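Local atomic coordinates of hypothetical protein (Sus scrofa, PDB entry 3WOC), a protein that is a prostate-derived lectin of the jacalin-like beta-prism fold from boar sperm that binds heparin and is probably linked to sperm capacitation. Residues L36-I40 / Y125-I130; S72-R78 / E99-F105; Q113-Y119 / G131-P137. All coordinates share one frame; numbering follows the deposited sequence.

Contact 1: L36-I40 / Y125-I130. With SO4 (sulfate ion), chain G.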
loop_
_atom_site.group_PDB
_atom_site.type_symbol
_atom_site.label_atom_id
_atom_site.label_comp_id
_atom_site.label_asym_id
_atom_site.label_seq_id
_atom_site.Cartn_x
_atom_site.Cartn_y
_atom_site.Cartn_z
ATOM N N LEU A 36 1.190 -10.271 9.367
ATOM C CA LEU A 36 1.857 -9.036 8.965
ATOM C C LEU A 36 1.841 -8.884 7.447
ATOM O O LEU A 36 1.748 -9.872 6.716
ATOM C CB LEU A 36 3.289 -8.949 9.527
ATOM C CG LEU A 36 4.389 -9.934 9.118
ATOM C CD1 LEU A 36 5.052 -9.536 7.809
ATOM C CD2 LEU A 36 5.432 -10.022 10.213
ATOM N N ILE A 37 1.937 -7.644 6.982
ATOM C CA ILE A 37 1.947 -7.369 5.551
ATOM C C ILE A 37 3.358 -7.545 4.998
ATOM O O ILE A 37 4.289 -6.868 5.416
ATOM C CB ILE A 37 1.334 -5.982 5.222
ATOM C CG1 ILE A 37 -0.158 -5.990 5.579
ATOM C CG2 ILE A 37 1.555 -5.626 3.747
ATOM C CD1 ILE A 37 -0.831 -4.635 5.576
ATOM N N LYS A 38 3.491 -8.473 4.055
ATOM C CA LYS A 38 4.782 -8.890 3.519
ATOM C C LYS A 38 5.190 -8.091 2.290
ATOM O O LYS A 38 6.369 -7.768 2.116
ATOM C CB LYS A 38 4.758 -10.382 3.181
ATOM C CG LYS A 38 4.500 -11.289 4.375
ATOM C CD LYS A 38 4.619 -12.761 4.003
ATOM C CE LYS A 38 6.046 -13.158 3.622
ATOM N NZ LYS A 38 6.991 -13.072 4.764
ATOM N N SER A 39 4.213 -7.790 1.440
ATOM C CA SER A 39 4.436 -7.046 0.208
ATOM C C SER A 39 3.128 -6.450 -0.301
ATOM O O SER A 39 2.046 -6.900 0.086
ATOM C CB SER A 39 5.051 -7.950 -0.863
ATOM O OG SER A 39 4.223 -9.065 -1.132
ATOM N N ILE A 40 3.224 -5.424 -1.146
ATOM C CA ILE A 40 2.045 -4.934 -1.861
ATOM C C ILE A 40 2.236 -4.901 -3.372
ATOM O O ILE A 40 3.356 -4.987 -3.882
ATOM C CB ILE A 40 1.499 -3.550 -1.353
ATOM C CG1 ILE A 40 2.357 -2.373 -1.853
ATOM C CG2 ILE A 40 1.247 -3.563 0.168
ATOM C CD1 ILE A 40 3.385 -1.863 -0.875
ATOM N N TYR A 125 10.595 -9.944 7.103
ATOM C CA TYR A 125 9.364 -10.701 6.918
ATOM C C TYR A 125 8.346 -9.922 6.097
ATOM O O TYR A 125 7.396 -10.496 5.566
ATOM C CB TYR A 125 8.760 -11.067 8.272
ATOM C CG TYR A 125 9.667 -11.896 9.152
ATOM C CD1 TYR A 125 9.936 -11.507 10.463
ATOM C CD2 TYR A 125 10.257 -13.070 8.675
ATOM C CE1 TYR A 125 10.761 -12.270 11.281
ATOM C CE2 TYR A 125 11.085 -13.833 9.481
ATOM C CZ TYR A 125 11.335 -13.426 10.781
ATOM O OH TYR A 125 12.154 -14.183 11.584
ATOM N N GLY A 126 8.545 -8.613 5.993
ATOM C CA GLY A 126 7.611 -7.782 5.264
ATOM C C GLY A 126 7.972 -6.324 5.267
ATOM O O GLY A 126 9.135 -5.962 5.433
ATOM N N ILE A 127 6.953 -5.494 5.069
ATOM C CA ILE A 127 7.101 -4.045 5.010
ATOM C C ILE A 127 7.291 -3.502 6.418
ATOM O O ILE A 127 6.578 -3.894 7.343
ATOM C CB ILE A 127 5.867 -3.400 4.320
ATOM C CG1 ILE A 127 5.913 -3.662 2.811
ATOM C CG2 ILE A 127 5.765 -1.895 4.616
ATOM C CD1 ILE A 127 4.557 -3.599 2.135
ATOM N N THR A 128 8.256 -2.598 6.563
ATOM C CA THR A 128 8.609 -2.014 7.856
ATOM C C THR A 128 8.262 -0.532 7.936
ATOM O O THR A 128 8.198 0.039 9.024
ATOM C CB THR A 128 10.112 -2.197 8.163
ATOM O OG1 THR A 128 10.882 -1.838 7.011
ATOM C CG2 THR A 128 10.410 -3.635 8.520
ATOM N N GLY A 129 8.055 0.082 6.776
ATOM C CA GLY A 129 7.657 1.485 6.680
ATOM C C GLY A 129 6.850 1.729 5.419
ATOM O O GLY A 129 7.154 1.178 4.357
ATOM N N ILE A 130 5.818 2.558 5.528
ATOM C CA ILE A 130 4.954 2.827 4.379
ATOM C C ILE A 130 4.533 4.294 4.284
ATOM O O ILE A 130 4.265 4.949 5.296
ATOM C CB ILE A 130 3.725 1.856 4.331
ATOM C CG1 ILE A 130 3.070 1.877 2.935
ATOM C CG2 ILE A 130 2.734 2.152 5.466
ATOM C CD1 ILE A 130 2.216 0.660 2.606
HETATM S S SO4 G . 5.111 -14.399 7.880
HETATM O O1 SO4 G . 6.308 -14.474 8.717
HETATM O O2 SO4 G . 4.683 -13.011 7.777
HETATM O O3 SO4 G . 4.034 -15.177 8.480
HETATM O O4 SO4 G . 5.410 -14.921 6.550
#

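Contact 2: S72-R78 / E99-F105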
loop_
_atom_site.group_PDB
_atom_site.type_symbol
_atom_site.label_atom_id
_atom_site.label_comp_id
_atom_site.label_asym_id
_atom_site.label_seq_id
_atom_site.Cartn_x
_atom_site.Cartn_y
_atom_site.Cartn_z
ATOM N N SER A 72 -8.585 7.549 1.865
ATOM C CA SER A 72 -7.887 7.536 3.161
ATOM C C SER A 72 -7.429 6.139 3.577
ATOM O O SER A 72 -7.962 5.136 3.109
ATOM C CB SER A 72 -8.728 8.192 4.268
ATOM O OG SER A 72 -9.858 7.410 4.607
ATOM N N ILE A 73 -6.429 6.083 4.453
ATOM C CA ILE A 73 -5.851 4.812 4.885
ATOM C C ILE A 73 -5.570 4.786 6.388
ATOM O O ILE A 73 -4.744 5.548 6.894
ATOM C CB ILE A 73 -4.564 4.460 4.079
ATOM C CG1 ILE A 73 -4.898 4.318 2.590
ATOM C CG2 ILE A 73 -3.919 3.167 4.609
ATOM C CD1 ILE A 73 -3.727 4.421 1.663
ATOM N N TYR A 74 -6.276 3.908 7.089
ATOM C CA TYR A 74 -6.002 3.638 8.497
ATOM C C TYR A 74 -5.151 2.375 8.600
ATOM O O TYR A 74 -5.375 1.408 7.871
ATOM C CB TYR A 74 -7.312 3.508 9.286
ATOM C CG TYR A 74 -7.217 2.729 10.589
ATOM C CD1 TYR A 74 -7.794 1.469 10.704
ATOM C CD2 TYR A 74 -6.562 3.255 11.707
ATOM C CE1 TYR A 74 -7.719 0.740 11.885
ATOM C CE2 TYR A 74 -6.486 2.533 12.900
ATOM C CZ TYR A 74 -7.070 1.277 12.976
ATOM O OH TYR A 74 -7.013 0.541 14.135
ATOM N N GLY A 75 -4.167 2.396 9.493
ATOM C CA GLY A 75 -3.306 1.240 9.688
ATOM C C GLY A 75 -2.749 1.060 11.085
ATOM O O GLY A 75 -2.981 1.876 11.980
ATOM N N ARG A 76 -2.014 -0.033 11.261
ATOM C CA ARG A 76 -1.329 -0.346 12.510
ATOM C C ARG A 76 -0.000 -1.042 12.210
ATOM O O ARG A 76 0.128 -1.736 11.203
ATOM C CB ARG A 76 -2.203 -1.225 13.417
ATOM C CG ARG A 76 -3.428 -0.519 13.978
ATOM C CD ARG A 76 -3.994 -1.230 15.187
ATOM N NE ARG A 76 -5.118 -0.498 15.768
ATOM C CZ ARG A 76 -5.003 0.509 16.635
ATOM N NH1 ARG A 76 -3.807 0.924 17.034
ATOM N NH2 ARG A 76 -6.092 1.105 17.104
ATOM N N TYR A 77 0.980 -0.846 13.087
ATOM C CA TYR A 77 2.318 -1.406 12.905
ATOM C C TYR A 77 2.996 -1.704 14.237
ATOM O O TYR A 77 2.644 -1.134 15.275
ATOM C CB TYR A 77 3.201 -0.450 12.085
ATOM C CG TYR A 77 3.341 0.931 12.694
ATOM C CD1 TYR A 77 2.507 1.975 12.297
ATOM C CD2 TYR A 77 4.297 1.189 13.679
ATOM C CE1 TYR A 77 2.622 3.249 12.862
ATOM C CE2 TYR A 77 4.418 2.450 14.256
ATOM C CZ TYR A 77 3.581 3.478 13.839
ATOM O OH TYR A 77 3.703 4.731 14.400
ATOM N N ARG A 78 3.969 -2.608 14.195
ATOM C CA ARG A 78 4.909 -2.784 15.294
ATOM C C ARG A 78 6.301 -2.561 14.700
ATOM O O ARG A 78 6.609 -1.445 14.281
ATOM C CB ARG A 78 4.745 -4.159 15.950
ATOM C CG ARG A 78 3.326 -4.421 16.481
ATOM C CD ARG A 78 3.250 -5.670 17.337
ATOM N NE ARG A 78 3.893 -5.458 18.633
ATOM C CZ ARG A 78 4.087 -6.400 19.552
ATOM N NH1 ARG A 78 3.701 -7.651 19.337
ATOM N NH2 ARG A 78 4.684 -6.084 20.691
ATOM N N GLU A 99 -4.805 -6.488 13.277
ATOM C CA GLU A 99 -4.863 -5.214 13.994
ATOM C C GLU A 99 -4.055 -5.223 15.286
ATOM O O GLU A 99 -4.586 -5.549 16.353
ATOM C CB GLU A 99 -6.308 -4.852 14.323
ATOM C CG GLU A 99 -7.081 -4.209 13.201
ATOM C CD GLU A 99 -8.361 -3.576 13.700
ATOM O OE1 GLU A 99 -8.274 -2.609 14.487
ATOM O OE2 GLU A 99 -9.450 -4.046 13.310
ATOM N N THR A 100 -2.777 -4.859 15.192
ATOM C CA THR A 100 -1.912 -4.772 16.372
ATOM C C THR A 100 -0.912 -3.629 16.247
ATOM O O THR A 100 -0.374 -3.378 15.170
ATOM C CB THR A 100 -1.129 -6.083 16.620
ATOM O OG1 THR A 100 -1.904 -7.204 16.183
ATOM C CG2 THR A 100 -0.797 -6.242 18.102
ATOM N N GLY A 101 -0.674 -2.938 17.358
ATOM C CA GLY A 101 0.376 -1.932 17.431
ATOM C C GLY A 101 -0.100 -0.497 17.412
ATOM O O GLY A 101 -1.275 -0.216 17.647
ATOM N N LYS A 102 0.832 0.412 17.138
ATOM C CA LYS A 102 0.534 1.836 17.051
ATOM C C LYS A 102 -0.363 2.087 15.849
ATOM O O LYS A 102 -0.166 1.499 14.785
ATOM C CB LYS A 102 1.821 2.670 16.931
ATOM C CG LYS A 102 3.002 2.207 17.796
ATOM C CD LYS A 102 2.710 2.316 19.288
ATOM C CE LYS A 102 3.869 1.791 20.125
ATOM N NZ LYS A 102 4.982 2.779 20.241
ATOM N N GLY A 103 -1.355 2.951 16.033
ATOM C CA GLY A 103 -2.277 3.303 14.961
ATOM C C GLY A 103 -1.814 4.525 14.197
ATOM O O GLY A 103 -1.104 5.376 14.740
ATOM N N PHE A 104 -2.207 4.596 12.928
ATOM C CA PHE A 104 -1.963 5.770 12.094
ATOM C C PHE A 104 -3.106 6.010 11.103
ATOM O O PHE A 104 -3.864 5.092 10.787
ATOM C CB PHE A 104 -0.596 5.686 11.384
ATOM C CG PHE A 104 -0.539 4.703 10.235
ATOM C CD1 PHE A 104 -0.041 3.419 10.425
ATOM C CD2 PHE A 104 -0.953 5.074 8.957
ATOM C CE1 PHE A 104 0.032 2.515 9.368
ATOM C CE2 PHE A 104 -0.888 4.174 7.891
ATOM C CZ PHE A 104 -0.395 2.894 8.097
ATOM N N PHE A 105 -3.220 7.248 10.628
ATOM C CA PHE A 105 -4.226 7.614 9.633
ATOM C C PHE A 105 -3.602 8.423 8.499
ATOM O O PHE A 105 -2.972 9.455 8.729
ATOM C CB PHE A 105 -5.374 8.390 10.284
ATOM C CG PHE A 105 -6.475 8.769 9.329
ATOM C CD1 PHE A 105 -7.346 7.805 8.829
ATOM C CD2 PHE A 105 -6.651 10.096 8.943
ATOM C CE1 PHE A 105 -8.369 8.155 7.949
ATOM C CE2 PHE A 105 -7.672 10.458 8.065
ATOM C CZ PHE A 105 -8.531 9.486 7.569
#

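Contact 3: Q113-Y119 / G131-P137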
loop_
_atom_site.group_PDB
_atom_site.type_symbol
_atom_site.label_atom_id
_atom_site.label_comp_id
_atom_site.label_asym_id
_atom_site.label_seq_id
_atom_site.Cartn_x
_atom_site.Cartn_y
_atom_site.Cartn_z
ATOM N N GLN A 113 -8.299 14.945 -3.698
ATOM C CA GLN A 113 -7.184 14.087 -4.094
ATOM C C GLN A 113 -7.431 12.636 -3.701
ATOM O O GLN A 113 -8.157 12.346 -2.740
ATOM C CB GLN A 113 -5.881 14.566 -3.465
ATOM C CG GLN A 113 -5.363 15.883 -4.002
ATOM C CD GLN A 113 -4.042 16.281 -3.380
ATOM O OE1 GLN A 113 -3.843 16.155 -2.169
ATOM N NE2 GLN A 113 -3.132 16.772 -4.205
ATOM N N VAL A 114 -6.826 11.733 -4.465
ATOM C CA VAL A 114 -6.975 10.297 -4.253
ATOM C C VAL A 114 -5.602 9.629 -4.300
ATOM O O VAL A 114 -4.624 10.244 -4.732
ATOM C CB VAL A 114 -7.935 9.648 -5.298
ATOM C CG1 VAL A 114 -9.267 10.393 -5.352
ATOM C CG2 VAL A 114 -7.293 9.581 -6.689
ATOM N N LEU A 115 -5.532 8.377 -3.855
ATOM C CA LEU A 115 -4.286 7.621 -3.868
ATOM C C LEU A 115 -3.872 7.302 -5.301
ATOM O O LEU A 115 -4.657 6.747 -6.072
ATOM C CB LEU A 115 -4.437 6.328 -3.057
ATOM C CG LEU A 115 -3.186 5.498 -2.740
ATOM C CD1 LEU A 115 -2.358 6.155 -1.647
ATOM C CD2 LEU A 115 -3.575 4.085 -2.334
ATOM N N GLU A 116 -2.644 7.665 -5.654
ATOM C CA GLU A 116 -2.109 7.348 -6.977
ATOM C C GLU A 116 -0.703 6.749 -6.923
ATOM O O GLU A 116 -0.100 6.479 -7.961
ATOM C CB GLU A 116 -2.195 8.551 -7.940
ATOM C CG GLU A 116 -1.635 9.869 -7.415
ATOM C CD GLU A 116 -1.897 11.049 -8.359
ATOM O OE1 GLU A 116 -1.068 11.989 -8.375
ATOM O OE2 GLU A 116 -2.929 11.052 -9.072
ATOM N N GLY A 117 -0.205 6.521 -5.710
ATOM C CA GLY A 117 1.097 5.893 -5.507
ATOM C C GLY A 117 1.397 5.494 -4.074
ATOM O O GLY A 117 0.715 5.918 -3.141
ATOM N N VAL A 118 2.434 4.676 -3.910
ATOM C CA VAL A 118 2.890 4.221 -2.595
ATOM C C VAL A 118 4.412 4.017 -2.576
ATOM O O VAL A 118 5.014 3.597 -3.571
ATOM C CB VAL A 118 2.102 2.944 -2.097
ATOM C CG1 VAL A 118 1.900 1.933 -3.210
ATOM C CG2 VAL A 118 2.766 2.291 -0.883
ATOM N N TYR A 119 5.027 4.354 -1.447
ATOM C CA TYR A 119 6.456 4.147 -1.243
ATOM C C TYR A 119 6.693 3.545 0.141
ATOM O O TYR A 119 5.825 3.611 1.008
ATOM C CB TYR A 119 7.237 5.462 -1.422
ATOM C CG TYR A 119 6.868 6.560 -0.442
ATOM C CD1 TYR A 119 7.617 6.765 0.712
ATOM C CD2 TYR A 119 5.769 7.392 -0.673
ATOM C CE1 TYR A 119 7.286 7.769 1.615
ATOM C CE2 TYR A 119 5.432 8.402 0.225
ATOM C CZ TYR A 119 6.195 8.580 1.366
ATOM O OH TYR A 119 5.865 9.566 2.263
ATOM N N GLY A 131 4.498 4.796 3.053
ATOM C CA GLY A 131 4.060 6.153 2.770
ATOM C C GLY A 131 3.194 6.207 1.526
ATOM O O GLY A 131 3.192 5.275 0.715
ATOM N N PHE A 132 2.475 7.313 1.367
ATOM C CA PHE A 132 1.466 7.435 0.322
ATOM C C PHE A 132 1.551 8.759 -0.423
ATOM O O PHE A 132 1.739 9.813 0.189
ATOM C CB PHE A 132 0.073 7.251 0.921
ATOM C CG PHE A 132 -0.054 6.020 1.769
ATOM C CD1 PHE A 132 -0.225 4.770 1.181
ATOM C CD2 PHE A 132 0.030 6.103 3.153
ATOM C CE1 PHE A 132 -0.323 3.627 1.967
ATOM C CE2 PHE A 132 -0.070 4.963 3.941
ATOM C CZ PHE A 132 -0.249 3.727 3.346
ATOM N N THR A 133 1.425 8.689 -1.747
ATOM C CA THR A 133 1.377 9.881 -2.596
ATOM C C THR A 133 -0.033 10.073 -3.155
ATOM O O THR A 133 -0.674 9.117 -3.603
ATOM C CB THR A 133 2.408 9.836 -3.753
ATOM O OG1 THR A 133 1.916 9.008 -4.813
ATOM C CG2 THR A 133 3.757 9.307 -3.270
ATOM N N TRP A 134 -0.503 11.314 -3.125
ATOM C CA TRP A 134 -1.893 11.634 -3.439
ATOM C C TRP A 134 -1.976 12.604 -4.610
ATOM O O TRP A 134 -1.036 13.357 -4.869
ATOM C CB TRP A 134 -2.583 12.232 -2.210
ATOM C CG TRP A 134 -2.389 11.428 -0.945
ATOM C CD1 TRP A 134 -1.378 11.564 -0.030
ATOM C CD2 TRP A 134 -3.227 10.367 -0.460
ATOM N NE1 TRP A 134 -1.537 10.656 0.991
ATOM C CE2 TRP A 134 -2.661 9.908 0.753
ATOM C CE3 TRP A 134 -4.400 9.761 -0.932
ATOM C CZ2 TRP A 134 -3.225 8.870 1.498
ATOM C CZ3 TRP A 134 -4.963 8.728 -0.188
ATOM C CH2 TRP A 134 -4.373 8.293 1.014
ATOM N N GLY A 135 -3.100 12.578 -5.319
ATOM C CA GLY A 135 -3.319 13.493 -6.436
ATOM C C GLY A 135 -4.741 13.489 -6.955
ATOM O O GLY A 135 -5.502 12.558 -6.699
ATOM N N PHE A 136 -5.091 14.536 -7.697
ATOM C CA PHE A 136 -6.426 14.681 -8.277
ATOM C C PHE A 136 -6.647 13.735 -9.460
ATOM O O PHE A 136 -5.818 13.678 -10.368
ATOM C CB PHE A 136 -6.664 16.131 -8.718
ATOM C CG PHE A 136 -6.654 17.121 -7.588
ATOM C CD1 PHE A 136 -5.519 17.874 -7.319
ATOM C CD2 PHE A 136 -7.785 17.310 -6.796
ATOM C CE1 PHE A 136 -5.504 18.796 -6.271
ATOM C CE2 PHE A 136 -7.780 18.230 -5.747
ATOM C CZ PHE A 136 -6.638 18.974 -5.487
ATOM N N PRO A 137 -7.766 12.984 -9.447
ATOM C CA PRO A 137 -8.146 12.113 -10.561
ATOM C C PRO A 137 -8.741 12.842 -11.791
ATOM O O PRO A 137 -8.479 14.035 -11.999
ATOM C CB PRO A 137 -9.175 11.172 -9.925
ATOM C CG PRO A 137 -9.792 11.975 -8.848
ATOM C CD PRO A 137 -8.729 12.900 -8.332
#

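Contact 1: L36-I40 / Y125-I130
Ile-127 and Ile-40 meet at about a right angle on the tightly packed side, where the end methyls, CD1 of each, do the touching at 3.7 Å. The same Ile-127 CD1 also reaches Ile-37 CG2 at 4.0 Å. In Ile-37 that methyl stands opposite the backbone N while CG1 lies beside it (chi1 -66°), which presents CG2 to Ile-127. Leu-81 and Val-29, from two other strands, touch this isoleucine cluster and bury it in the interior of the beta-prism. One backbone bond, Ile-127 N to Ile-37 O at 3.0 Å, joins the two segments next to this cluster. Gly-126 CA comes within 3.5 Å of Lys-38 CA and makes CA-H...O contacts with Ile-37 O and Lys-38 O.

The other end is looser and more polar. Lys-38, bent at its last two torsions, brings NZ back to Tyr-125 O at 2.7 Å, and the same NZ donates to sulfate O4 at 3.0 Å. Leu-36 CD2 packs on Tyr-125 CB (4.0 Å), while the exposed tyrosine ring leaves the contact. Val-34 N also binds the sulfate, probably a crystallisation ion, which is consistent with a spot able to accept a small anion; any part in heparin binding remains unsettled.

Contact 2: S72-R78 / E99-F105
Tyr-77 pairs with Lys-102 at one end of the antiparallel ladder of strands 72-77 and 102-105, part of one four-stranded Greek-key sheet of the jacalin-like beta-prism; the short axes run 4.7 Å apart at 162°.

Backbone bonds set the register. Gly-75 and Phe-104 form a hydrogen-bonded pair, with Gly-75 N to Phe-104 O and Phe-104 N to Gly-75 O both at 3.0 Å. At Tyr-77 and Lys-102 the return bond, from Lys-102 N, is weak.

Aromatic contacts come next. Phe-104 has CG between its backbone N and carbonyl carbon (chi1 74°), which folds the ring back across the neighbouring strand. Gly-75 CA therefore sits over a ring face, 3.9 Å from the centroid. Tyr-77 receives Lys-102 CB over one face, whereas Phe-104 CD1 comes in at its edge, so the two rings meet rim to rim. On the Tyr-74 side of the sheet, Phe-105 CZ lies 3.6 Å from Ser-72 CB, an oblique approach. Beyond the segments, Phe-104 and Ile-73 both touch Phe-132, which identifies their side as the inward one.

Polar side chains gather on the face of Tyr-74 and Arg-76. Tyr-74 OH gives a weak bond to Glu-99 OE1, with ring and carboxylate almost perpendicular. The guanidinium of Arg-76 and the carboxylate of Glu-99 are nearly coplanar, but NE to OE1 is 4.0 Å, beyond a salt bridge. The extended arginine instead delivers NH1 to Gly-101 O at 2.8 Å, the oxygen lying 24° out of the guanidinium plane.

Contact 3: Q113-Y119 / G131-P137
Gln-113 CG sits squarely over the centre of the Phe-136 ring, 3.6 Å from its centroid and 8° off the normal, a CH-pi contact. At the other end of the pairing Gly-131 CA lies over a face of Tyr-119, 3.7 Å from the ring centroid. Tyr-119 reaches it because chi1 of 62° sets CG between the backbone N and the carbonyl carbon and turns the ring across the partner strand; Thr-133 CG2 then meets the ring edge. On the opposite face of the sheet, Leu-115 CD1 bridges two aromatics, touching Phe-132 CB at 3.7 Å and sitting over one face of the six-membered ring of Trp-134, offset toward its rim (4.0 Å to the centroid).

These strands form a beta hairpin, 114-122 with 127-135, in one sheet of the beta-prism. Its register slips at a classic bulge: Glu-116 N and Gly-117 N both face Thr-133 O, the first in a nearly straight bond of 3.2 Å, the second in a weak one.

At the bulge the extended glutamate chain reaches across to the partner strand, with Glu-116 OE1 3.3 Å from Gly-135 CA. Farther out, Lys-18 forms a salt bridge with Glu-116 OE2, Leu-110 N holds Gln-113 OE1, and Ile-73 packs on both Leu-115 and Phe-132.

Contact 1 is the buried one and joins strands of two different sheets; contacts 2 and 3 are partly buried and each pairs neighbours within one antiparallel sheet. That difference shows in their chemistry: contact 1 has a single backbone-to-backbone hydrogen bond beside aliphatic packing and a lysine that also holds a sulfate, probably from the crystallisation liquor, while contacts 2 and 3 rest on ladders with aromatic rings lying over glycines. Contacts 1 and 3 share strand 127-135, on opposite sides of the chain's centre. All three converge inside the prism: Ile-130 CG2 approaches Phe-104 CZ at 4.2 Å, Val-118 CG2 reaches Ile-40 CD1, and Ile-73 CD1 packs 3.5 Å from Phe-132 CE1.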